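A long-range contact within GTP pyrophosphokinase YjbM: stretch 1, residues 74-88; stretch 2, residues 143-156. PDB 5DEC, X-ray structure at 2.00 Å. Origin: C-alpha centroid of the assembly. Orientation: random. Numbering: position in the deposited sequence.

Stretch 1 74-88: IETMQDIAGLRIMCQ
Stretch 2 (143-156) VLVEIQIRTLAMNF

Two neighbouring strands of one sheet, 81-87 and 143-151, run parallel, with 25° between their N-to-C directions. Register is constant, Gly 82 beside Glu 146 through Cys 87 beside Thr 151; Gly 82 CA lies 4.6 Å from Glu 146 CA. Both strands are extended: phi -104 to -143° and psi 122 to 156° for Gly 82 to Cys 87, phi -85 to -142° and psi 120 to 150° for Glu 146 to Arg 150.

The hydrogen-bond ladder fixes this register. Glu 146 N donates to Ala 81 O (2.9 Å), Leu 83 N to Glu 146 O (2.8 Å), Gln 148 N to Leu 83 O (3.0 Å), Ile 85 N to Gln 148 O (2.8 Å), Arg 150 N to Ile 85 O (2.9 Å) and Cys 87 N to Arg 150 O (2.8 Å), at 158-174°. A more bent bond, Leu 152 N to Cys 87 O (3.1 Å, 136°), carries the ladder into the helix, where Thr 151 OG1 (chi1 p) caps Met 154 N at 3.2 Å. At the start of strand 81-87, one water accepts from Ala 81 N (3.0 Å) and donates to Leu 144 O (2.7 Å).

The face bearing Ala 81, Leu 83, Ile 85, Val 145, Ile 147 and Ile 149 is buried; its aliphatic side chains pack there without unpaired polar groups. They interdigitate diagonally: Leu 83 (m, chi2 90°) sets CD1 3.6 Å from Val 145 CG1, and Ile 85 (m, t) sets CD1 3.7 Å from Ile 147 CG2. Beyond them, Cys 87 (m) brings SG to 3.7 Å from Ile 149 CG2.

The other face, with Arg 84, Met 86, Glu 146, Gln 148 and Arg 150, carries longer, mostly polar chains; Gly 82 adds none, and its CA approaches Glu 146 O at 3.2 Å in a CA-H...O contact. Gln 148 (m, t) suits its place by doing both jobs: NE2 donates to Glu 146 OE1 (2.9 Å), while OE1 accepts weak bonds from Arg 150 NE (3.1 Å) and NH2 (3.0 Å). A water donates to Glu 146 OE1 (2.8 Å) and Leu 83 O (2.9 Å), linking the strands. Arg 84 NH1 and Arg 150 NH1 (both side chains m, t, t) lie 3.6 Å apart despite like charge. Asn 155 (t) OD1 accepts from Arg 150 NH1 (2.9 Å) and from a water (2.7 Å) that accepts from Arg 84 NH1 (3.0 Å).

Met 86 (chi1 -99°, p, p) fills the hollow beside the helix's first turn, SD 3.5 Å from Asn 155 CG and CB 4.0 Å from Leu 152 CD2. At the opposite end, Leu 144 (m, t) points toward the turn, CD1 4.0 Å from Thr 76 O. Together the stretches bury 1075 Å².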

# COMPACT_ATOMS: atom_id res chain seq x y z
N ILE B 74 22.75 0.73 22.21
CA ILE B 74 22.53 0.65 20.76
C ILE B 74 21.51 1.73 20.39
O ILE B 74 21.52 2.25 19.28
CB ILE B 74 22.04 -0.74 20.29
CG1 ILE B 74 20.73 -1.10 20.98
CG2 ILE B 74 23.10 -1.81 20.56
CD1 ILE B 74 20.30 -2.52 20.78
N GLU B 75 20.69 2.10 21.36
CA GLU B 75 19.64 3.08 21.16
C GLU B 75 20.23 4.45 20.81
O GLU B 75 19.51 5.38 20.49
CB GLU B 75 18.81 3.20 22.44
CG GLU B 75 19.00 2.02 23.38
CD GLU B 75 17.94 1.93 24.46
OE1 GLU B 75 17.63 2.98 25.07
OE2 GLU B 75 17.42 0.82 24.69
N THR B 76 21.56 4.55 20.87
CA THR B 76 22.28 5.76 20.50
C THR B 76 22.56 5.78 19.01
O THR B 76 22.88 6.83 18.45
CB THR B 76 23.63 5.87 21.25
OG1 THR B 76 23.48 5.39 22.59
CG2 THR B 76 24.12 7.31 21.29
N MET B 77 22.44 4.62 18.38
CA MET B 77 22.66 4.49 16.94
C MET B 77 21.65 5.35 16.19
O MET B 77 20.44 5.29 16.44
CB MET B 77 22.55 3.02 16.51
CG MET B 77 23.21 2.70 15.19
SD MET B 77 23.29 0.92 14.86
CE MET B 77 24.24 0.37 16.29
N GLN B 78 22.16 6.17 15.28
CA GLN B 78 21.35 7.18 14.63
C GLN B 78 20.57 6.67 13.42
O GLN B 78 19.68 7.36 12.93
CB GLN B 78 22.23 8.34 14.19
CG GLN B 78 22.82 9.13 15.32
CD GLN B 78 23.65 10.28 14.82
OE1 GLN B 78 24.23 10.21 13.73
NE2 GLN B 78 23.71 11.36 15.60
N ASP B 79 20.92 5.49 12.93
CA ASP B 79 20.36 5.02 11.67
C ASP B 79 19.70 3.65 11.76
O ASP B 79 19.59 2.94 10.76
CB ASP B 79 21.44 4.99 10.60
CG ASP B 79 22.55 4.02 10.93
OD1 ASP B 79 22.80 3.78 12.13
OD2 ASP B 79 23.15 3.48 9.98
N ILE B 80 19.24 3.28 12.95
CA ILE B 80 18.42 2.10 13.08
C ILE B 80 17.19 2.29 12.20
O ILE B 80 16.80 1.39 11.44
CB ILE B 80 18.04 1.85 14.54
CG1 ILE B 80 19.30 1.52 15.34
CG2 ILE B 80 17.02 0.72 14.66
CD1 ILE B 80 19.09 1.53 16.83
N ALA B 81 16.61 3.48 12.27
CA ALA B 81 15.55 3.87 11.36
C ALA B 81 16.12 4.82 10.30
O ALA B 81 16.86 5.75 10.64
CB ALA B 81 14.42 4.54 12.11
N GLY B 82 15.79 4.59 9.04
CA GLY B 82 16.32 5.46 7.99
C GLY B 82 15.33 5.73 6.87
O GLY B 82 14.56 4.85 6.48
N LEU B 83 15.36 6.95 6.34
CA LEU B 83 14.60 7.24 5.12
C LEU B 83 15.54 7.77 4.06
O LEU B 83 16.62 8.29 4.37
CB LEU B 83 13.47 8.23 5.36
CG LEU B 83 12.22 7.55 5.93
CD1 LEU B 83 12.29 7.55 7.45
CD2 LEU B 83 10.95 8.17 5.42
N ARG B 84 15.14 7.63 2.81
CA ARG B 84 15.91 8.23 1.74
C ARG B 84 14.98 9.01 0.86
O ARG B 84 13.93 8.49 0.45
CB ARG B 84 16.67 7.19 0.93
CG ARG B 84 17.62 6.43 1.84
CD ARG B 84 18.73 5.70 1.13
NE ARG B 84 19.64 5.16 2.13
CZ ARG B 84 20.37 4.06 1.97
NH1 ARG B 84 20.33 3.40 0.82
NH2 ARG B 84 21.17 3.65 2.95
N ILE B 85 15.36 10.25 0.60
CA ILE B 85 14.57 11.12 -0.25
C ILE B 85 15.37 11.31 -1.53
O ILE B 85 16.50 11.78 -1.47
CB ILE B 85 14.29 12.48 0.43
CG1 ILE B 85 13.54 12.28 1.77
CG2 ILE B 85 13.49 13.36 -0.50
CD1 ILE B 85 13.34 13.61 2.57
N MET B 86 14.79 10.95 -2.67
CA MET B 86 15.48 11.07 -3.97
C MET B 86 14.93 12.27 -4.73
O MET B 86 13.72 12.42 -4.85
CB MET B 86 15.29 9.80 -4.80
CG MET B 86 16.48 8.85 -4.72
SD MET B 86 16.85 8.30 -3.04
CE MET B 86 15.44 7.27 -2.69
N CYS B 87 15.83 13.10 -5.25
CA CYS B 87 15.46 14.30 -5.98
C CYS B 87 16.00 14.26 -7.41
O CYS B 87 17.04 13.68 -7.66
CB CYS B 87 16.01 15.54 -5.26
SG CYS B 87 15.68 15.59 -3.49
N GLN B 88 15.31 14.92 -8.32
CA GLN B 88 15.73 15.00 -9.72
C GLN B 88 16.98 15.84 -9.91
O GLN B 88 17.90 15.44 -10.63
CB GLN B 88 14.60 15.57 -10.54
CG GLN B 88 14.65 15.26 -12.00
CD GLN B 88 13.28 15.43 -12.62
OE1 GLN B 88 12.74 16.53 -12.65
NE2 GLN B 88 12.71 14.34 -13.11
N VAL B 143 12.30 8.87 19.01
CA VAL B 143 13.21 7.99 18.29
C VAL B 143 14.03 8.73 17.25
O VAL B 143 13.55 9.67 16.60
CB VAL B 143 12.47 6.80 17.62
CG1 VAL B 143 11.54 6.12 18.60
CG2 VAL B 143 11.73 7.25 16.41
N LEU B 144 15.29 8.32 17.13
CA LEU B 144 16.21 8.88 16.15
C LEU B 144 15.93 8.26 14.81
O LEU B 144 15.74 7.04 14.71
CB LEU B 144 17.66 8.64 16.56
CG LEU B 144 18.09 9.39 17.80
CD1 LEU B 144 19.42 8.86 18.30
CD2 LEU B 144 18.18 10.87 17.45
N VAL B 145 15.86 9.10 13.78
CA VAL B 145 15.64 8.64 12.42
C VAL B 145 16.62 9.36 11.51
O VAL B 145 16.66 10.59 11.50
CB VAL B 145 14.22 8.93 11.93
CG1 VAL B 145 14.02 8.38 10.52
CG2 VAL B 145 13.16 8.35 12.91
N GLU B 146 17.40 8.60 10.75
CA GLU B 146 18.29 9.22 9.78
C GLU B 146 17.54 9.50 8.48
O GLU B 146 16.84 8.64 7.97
CB GLU B 146 19.50 8.34 9.48
CG GLU B 146 20.44 8.95 8.45
CD GLU B 146 21.49 7.95 7.98
OE1 GLU B 146 21.19 7.18 7.04
OE2 GLU B 146 22.60 7.93 8.56
N ILE B 147 17.68 10.71 7.95
CA ILE B 147 17.07 11.02 6.66
C ILE B 147 18.20 11.42 5.70
O ILE B 147 18.94 12.35 5.98
CB ILE B 147 16.08 12.19 6.73
CG1 ILE B 147 14.97 11.92 7.76
CG2 ILE B 147 15.48 12.45 5.33
CD1 ILE B 147 13.96 13.05 7.86
N GLN B 148 18.36 10.69 4.61
CA GLN B 148 19.33 11.09 3.58
C GLN B 148 18.62 11.70 2.38
O GLN B 148 17.51 11.30 2.05
CB GLN B 148 20.18 9.92 3.10
CG GLN B 148 20.94 9.19 4.19
CD GLN B 148 21.98 8.24 3.60
OE1 GLN B 148 22.45 8.45 2.48
NE2 GLN B 148 22.29 7.17 4.32
N ILE B 149 19.24 12.71 1.77
CA ILE B 149 18.67 13.33 0.58
C ILE B 149 19.70 13.16 -0.56
O ILE B 149 20.86 13.50 -0.38
CB ILE B 149 18.36 14.80 0.83
CG1 ILE B 149 17.70 14.98 2.21
CG2 ILE B 149 17.48 15.38 -0.32
CD1 ILE B 149 17.49 16.44 2.58
N ARG B 150 19.27 12.63 -1.70
CA ARG B 150 20.18 12.27 -2.79
C ARG B 150 19.55 12.58 -4.12
O ARG B 150 18.34 12.49 -4.25
CB ARG B 150 20.49 10.77 -2.77
CG ARG B 150 21.10 10.21 -1.51
CD ARG B 150 21.12 8.70 -1.60
NE ARG B 150 21.97 8.09 -0.58
CZ ARG B 150 22.18 6.79 -0.47
NH1 ARG B 150 21.61 5.96 -1.34
NH2 ARG B 150 22.98 6.32 0.47
N THR B 151 20.35 12.90 -5.13
CA THR B 151 19.80 12.88 -6.48
C THR B 151 19.63 11.43 -6.89
O THR B 151 20.18 10.53 -6.26
CB THR B 151 20.68 13.60 -7.54
OG1 THR B 151 21.96 12.98 -7.59
CG2 THR B 151 20.86 15.09 -7.18
N LEU B 152 18.86 11.22 -7.96
CA LEU B 152 18.67 9.90 -8.54
C LEU B 152 20.01 9.24 -8.89
O LEU B 152 20.22 8.05 -8.64
CB LEU B 152 17.77 10.00 -9.78
CG LEU B 152 16.32 10.47 -9.55
CD1 LEU B 152 15.59 10.80 -10.87
CD2 LEU B 152 15.56 9.43 -8.76
N ALA B 153 20.90 10.02 -9.50
CA ALA B 153 22.19 9.52 -9.94
C ALA B 153 23.11 9.16 -8.77
O ALA B 153 23.79 8.13 -8.80
CB ALA B 153 22.86 10.55 -10.85
N MET B 154 23.13 10.01 -7.75
CA MET B 154 23.81 9.71 -6.48
C MET B 154 23.28 8.42 -5.85
O MET B 154 24.03 7.60 -5.33
CB MET B 154 23.59 10.85 -5.47
CG MET B 154 24.26 12.15 -5.83
SD MET B 154 23.55 13.55 -4.92
CE MET B 154 23.64 13.10 -3.25
N ASN B 155 21.96 8.28 -5.84
CA ASN B 155 21.36 7.12 -5.22
C ASN B 155 21.74 5.85 -6.00
O ASN B 155 22.03 4.80 -5.42
CB ASN B 155 19.83 7.25 -5.15
CG ASN B 155 19.18 6.08 -4.43
OD1 ASN B 155 19.52 5.79 -3.29
ND2 ASN B 155 18.21 5.45 -5.07
N PHE B 156 21.73 5.97 -7.32
CA PHE B 156 22.12 4.84 -8.17
C PHE B 156 23.56 4.41 -7.86
O PHE B 156 23.83 3.22 -7.58
CB PHE B 156 21.96 5.23 -9.64
CG PHE B 156 22.39 4.17 -10.61
CD1 PHE B 156 22.31 2.82 -10.28
CD2 PHE B 156 22.84 4.52 -11.87
CE1 PHE B 156 22.73 1.85 -11.18
CE2 PHE B 156 23.23 3.55 -12.78
CZ PHE B 156 23.16 2.22 -12.45
O HOH W 1 17.78 5.25 14.42
O HOH W 2 18.81 6.72 5.55
O HOH W 3 18.66 3.83 -1.61